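Long-range contacts in malate dehydrogenase (PDB 1V9N), which catalyses the reversible NAD-dependent oxidation of (S)-malate to oxaloacetate, working as a homodimer of the LDH2/MDH2 oxidoreductase family: residues Phe20-Val24 and Ala37-Asp42; Arg25-Leu30 and Val355-Gly359; Leu154-Thr158 and Ala229-Leu233. All coordinates share one frame. Residue numbers count along the deposited sequence, not the author numbering.

Contact 1 of 3, residues Phe20-Val24 and Ala37-Asp42; sequences FSFIV and AKIVAD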
loop_
_atom_site.group_PDB
_atom_site.type_symbol
_atom_site.label_atom_id
_atom_site.label_comp_id
_atom_site.label_asym_id
_atom_site.label_seq_id
_atom_site.Cartn_x
_atom_site.Cartn_y
_atom_site.Cartn_z
ATOM N N PHE A 20 -16.678 1.664 27.950
ATOM C CA PHE A 20 -17.313 0.642 27.133
ATOM C C PHE A 20 -18.807 0.511 27.417
ATOM O O PHE A 20 -19.621 0.553 26.496
ATOM C CB PHE A 20 -16.649 -0.716 27.373
ATOM C CG PHE A 20 -17.208 -1.821 26.526
ATOM C CD1 PHE A 20 -16.646 -2.119 25.287
ATOM C CD2 PHE A 20 -18.306 -2.557 26.954
ATOM C CE1 PHE A 20 -17.171 -3.132 24.491
ATOM C CE2 PHE A 20 -18.839 -3.572 26.162
ATOM C CZ PHE A 20 -18.268 -3.858 24.926
ATOM N N SER A 21 -19.158 0.331 28.690
ATOM C CA SER A 21 -20.558 0.171 29.081
ATOM C C SER A 21 -21.370 1.422 28.753
ATOM O O SER A 21 -22.548 1.340 28.430
ATOM C CB SER A 21 -20.663 -0.139 30.579
ATOM O OG SER A 21 -20.158 0.934 31.352
ATOM N N PHE A 22 -20.729 2.579 28.841
ATOM C CA PHE A 22 -21.397 3.830 28.527
ATOM C C PHE A 22 -21.852 3.801 27.069
ATOM O O PHE A 22 -23.039 3.969 26.775
ATOM C CB PHE A 22 -20.449 5.006 28.742
ATOM C CG PHE A 22 -20.951 6.294 28.158
ATOM C CD1 PHE A 22 -22.071 6.924 28.687
ATOM C CD2 PHE A 22 -20.330 6.854 27.046
ATOM C CE1 PHE A 22 -22.567 8.088 28.116
ATOM C CE2 PHE A 22 -20.820 8.022 26.466
ATOM C CZ PHE A 22 -21.939 8.638 27.001
ATOM N N ILE A 23 -20.901 3.579 26.162
ATOM C CA ILE A 23 -21.196 3.526 24.733
ATOM C C ILE A 23 -22.338 2.559 24.451
ATOM O O ILE A 23 -23.253 2.876 23.692
ATOM C CB ILE A 23 -19.950 3.086 23.913
ATOM C CG1 ILE A 23 -18.839 4.122 24.066
ATOM C CG2 ILE A 23 -20.313 2.930 22.435
ATOM C CD1 ILE A 23 -17.503 3.674 23.495
ATOM N N VAL A 24 -22.279 1.382 25.067
ATOM C CA VAL A 24 -23.311 0.367 24.879
ATOM C C VAL A 24 -24.678 0.847 25.378
ATOM O O VAL A 24 -25.707 0.529 24.774
ATOM C CB VAL A 24 -22.926 -0.958 25.592
ATOM C CG1 VAL A 24 -24.086 -1.943 25.537
ATOM C CG2 VAL A 24 -21.699 -1.571 24.915
ATOM N N ALA A 37 -24.073 -3.136 19.264
ATOM C CA ALA A 37 -23.601 -2.031 20.095
ATOM C C ALA A 37 -22.244 -2.389 20.695
ATOM O O ALA A 37 -21.363 -1.540 20.815
ATOM C CB ALA A 37 -24.603 -1.746 21.217
ATOM N N LYS A 38 -22.087 -3.650 21.082
ATOM C CA LYS A 38 -20.831 -4.118 21.658
ATOM C C LYS A 38 -19.695 -4.089 20.630
ATOM O O LYS A 38 -18.540 -3.838 20.978
ATOM C CB LYS A 38 -21.007 -5.534 22.225
ATOM C CG LYS A 38 -21.947 -5.589 23.419
ATOM C CD LYS A 38 -22.039 -6.988 24.017
ATOM C CE LYS A 38 -22.937 -6.991 25.248
ATOM N NZ LYS A 38 -23.009 -8.334 25.886
ATOM N N ILE A 39 -20.019 -4.342 19.365
ATOM C CA ILE A 39 -19.004 -4.308 18.310
ATOM C C ILE A 39 -18.537 -2.867 18.107
ATOM O O ILE A 39 -17.343 -2.602 18.009
ATOM C CB ILE A 39 -19.558 -4.859 16.974
ATOM C CG1 ILE A 39 -19.805 -6.365 17.093
ATOM C CG2 ILE A 39 -18.579 -4.568 15.843
ATOM C CD1 ILE A 39 -20.572 -6.961 15.928
ATOM N N VAL A 40 -19.480 -1.933 18.051
ATOM C CA VAL A 40 -19.126 -0.528 17.872
ATOM C C VAL A 40 -18.271 -0.050 19.048
ATOM O O VAL A 40 -17.227 0.576 18.858
ATOM C CB VAL A 40 -20.395 0.360 17.769
ATOM C CG1 VAL A 40 -19.995 1.823 17.601
ATOM C CG2 VAL A 40 -21.251 -0.096 16.588
ATOM N N ALA A 41 -18.713 -0.359 20.263
ATOM C CA ALA A 41 -17.988 0.046 21.465
ATOM C C ALA A 41 -16.568 -0.523 21.463
ATOM O O ALA A 41 -15.605 0.183 21.765
ATOM C CB ALA A 41 -18.744 -0.418 22.707
ATOM N N ASP A 42 -16.450 -1.803 21.121
ATOM C CA ASP A 42 -15.153 -2.469 21.067
ATOM C C ASP A 42 -14.221 -1.716 20.115
ATOM O O ASP A 42 -13.058 -1.470 20.431
ATOM C CB ASP A 42 -15.330 -3.911 20.582
ATOM C CG ASP A 42 -14.054 -4.730 20.694
ATOM O OD1 ASP A 42 -14.005 -5.837 20.113
ATOM O OD2 ASP A 42 -13.101 -4.275 21.365
#
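Two consecutive helices, 16-29 and 34-49, pack against each other here through an apolar, partly buried contact near the N-terminus of the chain. Their local axes come within 8.8 Å and run at 135° to one another, so the second helix returns obliquely past the first. A41, whose CB points toward the first helix, lies at the centre of the contact: its CB touches CE1 of F20 at 3.6 Å, CG2 of I23 at 3.7 Å and CG2 of V24 at 3.9 Å. The A41 methyl thus sits among three larger side chains, of which F20 and V24 are one turn apart. The F20 ring reaches across with chi1 in the t well and lays one face over this methyl, a CH-pi contact with A41 CB 4.0 Å from the ring centroid. The same ring also meets backbone, CE1 of F20 lying 3.8 Å from O of K38 and 3.7 Å from N of D42. One turn further on, V24 continues the seam: its CG1 is 4.4 Å from CB of A37, and its CG2 is 4.3 Å from CG of K38, whose aliphatic stem borders the contact while its amine leads away. At the other end D42 OD1 bonds to the hydroxyl of Y133. With A37 and A41 one turn apart, the principle is that of small residues on one helix received by larger side chains on the other, and the arrangement is a helical hairpin whose two helices run obliquely antiparallel, joined by a short connection.

Contact 2 of 3, residues Arg25-Leu30 and Val355-Gly359; sequences RVLTKL and VGVEG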
loop_
_atom_site.group_PDB
_atom_site.type_symbol
_atom_site.label_atom_id
_atom_site.label_comp_id
_atom_site.label_asym_id
_atom_site.label_seq_id
_atom_site.Cartn_x
_atom_site.Cartn_y
_atom_site.Cartn_z
ATOM N N ARG A 25 -24.687 1.607 26.472
ATOM C CA ARG A 25 -25.940 2.134 27.022
ATOM C C ARG A 25 -26.597 3.073 26.021
ATOM O O ARG A 25 -27.780 2.943 25.708
ATOM C CB ARG A 25 -25.697 2.921 28.316
ATOM C CG ARG A 25 -25.586 2.094 29.576
ATOM C CD ARG A 25 -25.901 2.954 30.798
ATOM N NE ARG A 25 -24.912 3.999 31.039
ATOM C CZ ARG A 25 -23.663 3.765 31.434
ATOM N NH1 ARG A 25 -23.251 2.520 31.630
ATOM N NH2 ARG A 25 -22.828 4.775 31.641
ATOM N N VAL A 26 -25.818 4.032 25.537
ATOM C CA VAL A 26 -26.304 5.014 24.579
ATOM C C VAL A 26 -26.840 4.355 23.309
ATOM O O VAL A 26 -27.961 4.631 22.879
ATOM C CB VAL A 26 -25.183 6.001 24.185
ATOM C CG1 VAL A 26 -25.675 6.951 23.099
ATOM C CG2 VAL A 26 -24.722 6.779 25.402
ATOM N N LEU A 27 -26.039 3.472 22.721
ATOM C CA LEU A 27 -26.423 2.801 21.485
ATOM C C LEU A 27 -27.662 1.923 21.606
ATOM O O LEU A 27 -28.524 1.955 20.728
ATOM C CB LEU A 27 -25.244 1.988 20.938
ATOM C CG LEU A 27 -24.017 2.822 20.541
ATOM C CD1 LEU A 27 -22.915 1.901 20.047
ATOM C CD2 LEU A 27 -24.391 3.831 19.446
ATOM N N THR A 28 -27.761 1.137 22.676
ATOM C CA THR A 28 -28.928 0.281 22.841
ATOM C C THR A 28 -30.176 1.118 23.118
ATOM O O THR A 28 -31.271 0.748 22.715
ATOM C CB THR A 28 -28.729 -0.764 23.970
ATOM O OG1 THR A 28 -28.319 -0.115 25.181
ATOM C CG2 THR A 28 -27.676 -1.782 23.550
ATOM N N LYS A 29 -30.002 2.250 23.793
ATOM C CA LYS A 29 -31.118 3.155 24.089
ATOM C C LYS A 29 -31.672 3.725 22.776
ATOM O O LYS A 29 -32.847 4.081 22.684
ATOM C CB LYS A 29 -30.644 4.308 24.982
ATOM C CG LYS A 29 -31.734 5.321 25.354
ATOM C CD LYS A 29 -32.781 4.701 26.265
ATOM C CE LYS A 29 -33.860 5.707 26.644
ATOM N NZ LYS A 29 -34.890 5.090 27.516
ATOM N N LEU A 30 -30.815 3.806 21.761
ATOM C CA LEU A 30 -31.215 4.328 20.456
ATOM C C LEU A 30 -31.747 3.232 19.529
ATOM O O LEU A 30 -32.047 3.484 18.366
ATOM C CB LEU A 30 -30.036 5.048 19.790
ATOM C CG LEU A 30 -29.643 6.399 20.388
ATOM C CD1 LEU A 30 -28.266 6.813 19.898
ATOM C CD2 LEU A 30 -30.690 7.444 20.006
ATOM N N VAL A 355 -30.296 11.399 25.283
ATOM C CA VAL A 355 -30.902 10.091 25.071
ATOM C C VAL A 355 -31.516 9.510 26.339
ATOM O O VAL A 355 -32.305 8.572 26.278
ATOM C CB VAL A 355 -29.872 9.085 24.497
ATOM C CG1 VAL A 355 -29.306 9.615 23.193
ATOM C CG2 VAL A 355 -28.755 8.840 25.505
ATOM N N GLY A 356 -31.141 10.057 27.489
ATOM C CA GLY A 356 -31.701 9.585 28.742
ATOM C C GLY A 356 -31.072 8.367 29.392
ATOM O O GLY A 356 -31.781 7.430 29.750
ATOM N N VAL A 357 -29.748 8.373 29.544
ATOM C CA VAL A 357 -29.036 7.268 30.190
ATOM C C VAL A 357 -27.960 7.820 31.118
ATOM O O VAL A 357 -27.593 8.992 31.024
ATOM C CB VAL A 357 -28.342 6.317 29.162
ATOM C CG1 VAL A 357 -29.375 5.693 28.244
ATOM C CG2 VAL A 357 -27.291 7.073 28.364
ATOM N N GLU A 358 -27.462 6.976 32.018
ATOM C CA GLU A 358 -26.410 7.385 32.944
ATOM C C GLU A 358 -25.168 7.746 32.134
ATOM O O GLU A 358 -24.776 7.008 31.229
ATOM C CB GLU A 358 -26.065 6.243 33.907
ATOM C CG GLU A 358 -25.062 6.634 34.989
ATOM C CD GLU A 358 -24.452 5.432 35.698
ATOM O OE1 GLU A 358 -25.209 4.509 36.078
ATOM O OE2 GLU A 358 -23.214 5.414 35.881
ATOM N N GLY A 359 -24.551 8.875 32.468
ATOM C CA GLY A 359 -23.360 9.307 31.759
ATOM C C GLY A 359 -22.081 8.730 32.336
ATOM O O GLY A 359 -22.063 7.602 32.830
#
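Valines form the apolar centre: CG2 of V26 meets CG2 of V357 at 3.9 Å, and CG1 of V26 lies 4.3 Å from CG2 of V355. L30, just past the end of helix 16-29, extends the patch, its CD2 4.1 Å from CG1 of V355, while the stem of K29 covers V357 with CG to CG1 at 3.7 Å. Helix 342-355 ends in a Schellman motif with G356, at positive phi and without a CB to clash, as its C-prime residue; V357 after it, like V355 before it, points its CB toward 25-30. Further out, CE of K29 approaches O of V355 at 3.3 Å. At the polar edge, NE and NH2 of R25 each donate to O of E358 at 3.0 Å, two N-H groups sharing one acceptor. E358 OE2 stands over the guanidinium face, 4.3 Å from R25 NH2, beyond a salt bridge. The chemistry thus combines apolar packing with arginine bonds that read the path of the tail's main chain, not the carboxylate of E358.

Contact 3 of 3, residues Leu154-Thr158 and Ala229-Leu233; sequences LVAPT and ALLPL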
loop_
_atom_site.group_PDB
_atom_site.type_symbol
_atom_site.label_atom_id
_atom_site.label_comp_id
_atom_site.label_asym_id
_atom_site.label_seq_id
_atom_site.Cartn_x
_atom_site.Cartn_y
_atom_site.Cartn_z
ATOM N N LEU A 154 -11.183 14.946 1.489
ATOM C CA LEU A 154 -10.446 15.827 2.389
ATOM C C LEU A 154 -9.037 16.121 1.888
ATOM O O LEU A 154 -8.385 17.042 2.376
ATOM C CB LEU A 154 -10.339 15.187 3.778
ATOM C CG LEU A 154 -11.582 15.027 4.658
ATOM C CD1 LEU A 154 -11.439 13.790 5.532
ATOM C CD2 LEU A 154 -11.767 16.269 5.507
ATOM N N VAL A 155 -8.571 15.343 0.912
ATOM C CA VAL A 155 -7.218 15.501 0.386
ATOM C C VAL A 155 -7.189 15.997 -1.056
ATOM O O VAL A 155 -8.065 15.665 -1.855
ATOM C CB VAL A 155 -6.441 14.157 0.470
ATOM C CG1 VAL A 155 -4.972 14.361 0.103
ATOM C CG2 VAL A 155 -6.568 13.577 1.867
ATOM N N ALA A 156 -6.176 16.797 -1.379
ATOM C CA ALA A 156 -6.034 17.339 -2.726
ATOM C C ALA A 156 -5.042 16.533 -3.552
ATOM O O ALA A 156 -3.943 16.217 -3.091
ATOM C CB ALA A 156 -5.584 18.797 -2.662
ATOM N N PRO A 157 -5.416 16.189 -4.789
ATOM C CA PRO A 157 -4.508 15.416 -5.638
ATOM C C PRO A 157 -3.272 16.252 -5.957
ATOM O O PRO A 157 -3.321 17.485 -5.920
ATOM C CB PRO A 157 -5.357 15.127 -6.872
ATOM C CG PRO A 157 -6.235 16.338 -6.959
ATOM C CD PRO A 157 -6.647 16.540 -5.518
ATOM N N THR A 158 -2.171 15.574 -6.267
ATOM C CA THR A 158 -0.923 16.246 -6.583
ATOM C C THR A 158 -1.091 17.191 -7.765
ATOM O O THR A 158 -1.403 16.764 -8.879
ATOM C CB THR A 158 0.185 15.224 -6.898
ATOM O OG1 THR A 158 0.353 14.349 -5.774
ATOM C CG2 THR A 158 1.507 15.935 -7.180
ATOM N N ALA A 229 -7.374 21.939 2.553
ATOM C CA ALA A 229 -7.299 20.522 2.218
ATOM C C ALA A 229 -6.034 19.893 2.788
ATOM O O ALA A 229 -5.020 20.572 2.977
ATOM C CB ALA A 229 -7.334 20.341 0.706
ATOM N N LEU A 230 -6.103 18.595 3.067
ATOM C CA LEU A 230 -4.957 17.871 3.602
ATOM C C LEU A 230 -4.024 17.511 2.455
ATOM O O LEU A 230 -4.427 17.509 1.290
ATOM C CB LEU A 230 -5.412 16.593 4.319
ATOM C CG LEU A 230 -6.218 16.762 5.610
ATOM C CD1 LEU A 230 -6.774 15.419 6.063
ATOM C CD2 LEU A 230 -5.331 17.364 6.687
ATOM N N LEU A 231 -2.777 17.213 2.793
ATOM C CA LEU A 231 -1.774 16.845 1.801
ATOM C C LEU A 231 -1.579 15.323 1.829
ATOM O O LEU A 231 -1.689 14.697 2.879
ATOM C CB LEU A 231 -0.450 17.556 2.123
ATOM C CG LEU A 231 0.191 18.486 1.080
ATOM C CD1 LEU A 231 -0.832 19.448 0.502
ATOM C CD2 LEU A 231 1.334 19.251 1.737
ATOM N N PRO A 232 -1.309 14.710 0.667
ATOM C CA PRO A 232 -1.107 13.258 0.621
ATOM C C PRO A 232 0.286 12.901 1.124
ATOM O O PRO A 232 1.200 13.729 1.059
ATOM C CB PRO A 232 -1.269 12.941 -0.859
ATOM C CG PRO A 232 -0.665 14.155 -1.503
ATOM C CD PRO A 232 -1.255 15.288 -0.687
ATOM N N LEU A 233 0.447 11.681 1.631
ATOM C CA LEU A 233 1.745 11.236 2.118
ATOM C C LEU A 233 2.786 11.594 1.062
ATOM O O LEU A 233 2.584 11.357 -0.126
ATOM C CB LEU A 233 1.740 9.721 2.354
ATOM C CG LEU A 233 3.052 9.099 2.845
ATOM C CD1 LEU A 233 3.468 9.748 4.158
ATOM C CD2 LEU A 233 2.878 7.590 3.024
#
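Two extended loop segments interlock here, 154-158 from the loop between strands 144-149 and 170-174, and its partner 229-233 from the loop before helix 242-258. Where they come closest, V155 and L230 form a single beta bridge with their CA atoms 4.6 Å apart. One bump is the V155 side chain: its CG1 rests against the main chain running from L230 to P232, 3.4 Å from O of L230 and 3.7 Å from N of P232, while its CG2 lies 4.1 Å from CB of L230. L230 answers by placing CD1 4.2 Å from CB of L154. A156 and A229 are small enough to meet methyl to methyl, CB to CB at 4.1 Å, and the P232 ring sets its CD 3.7 Å from O of A156. L154 and V155 together face L165 as a classic beta bulge, so 154-158 is paired with a second neighbour too. Beyond P232 the paths diverge, and the side chain of T158 comes within about 4 Å of the bound NADPH, nearest atoms. Two backbone bonds join the segments, L230 N to L154 O at 2.8 Å and A156 N to L230 O at 3.3 Å; the chemistry thus implies main-chain bonding at one point with apolar groups packed around it, the T158 end next to the cofactor.

In the fold
Contacts 1 and 2 are neighbours, their centres 11 Å apart, and both use helix 16-29: one part of it meets helix 34-49, the next meets the tail after helix 342-355. They touch directly, A37 and V40 packing on L27 and F22 on E358. Their segments alternate along the chain: contact 1 pairs the two N-terminal helices, and contact 2 brings the C-terminal tail onto the first of them. Contact 3 lies across the chain's centre from contact 1, 33 Å away between centres, and 37 Å from contact 2, within whose long loop it is nested. Far from the chain's ends, contact 3 joins loops beside the cofactor and the second subunit, with P157 and L233 reaching that subunit.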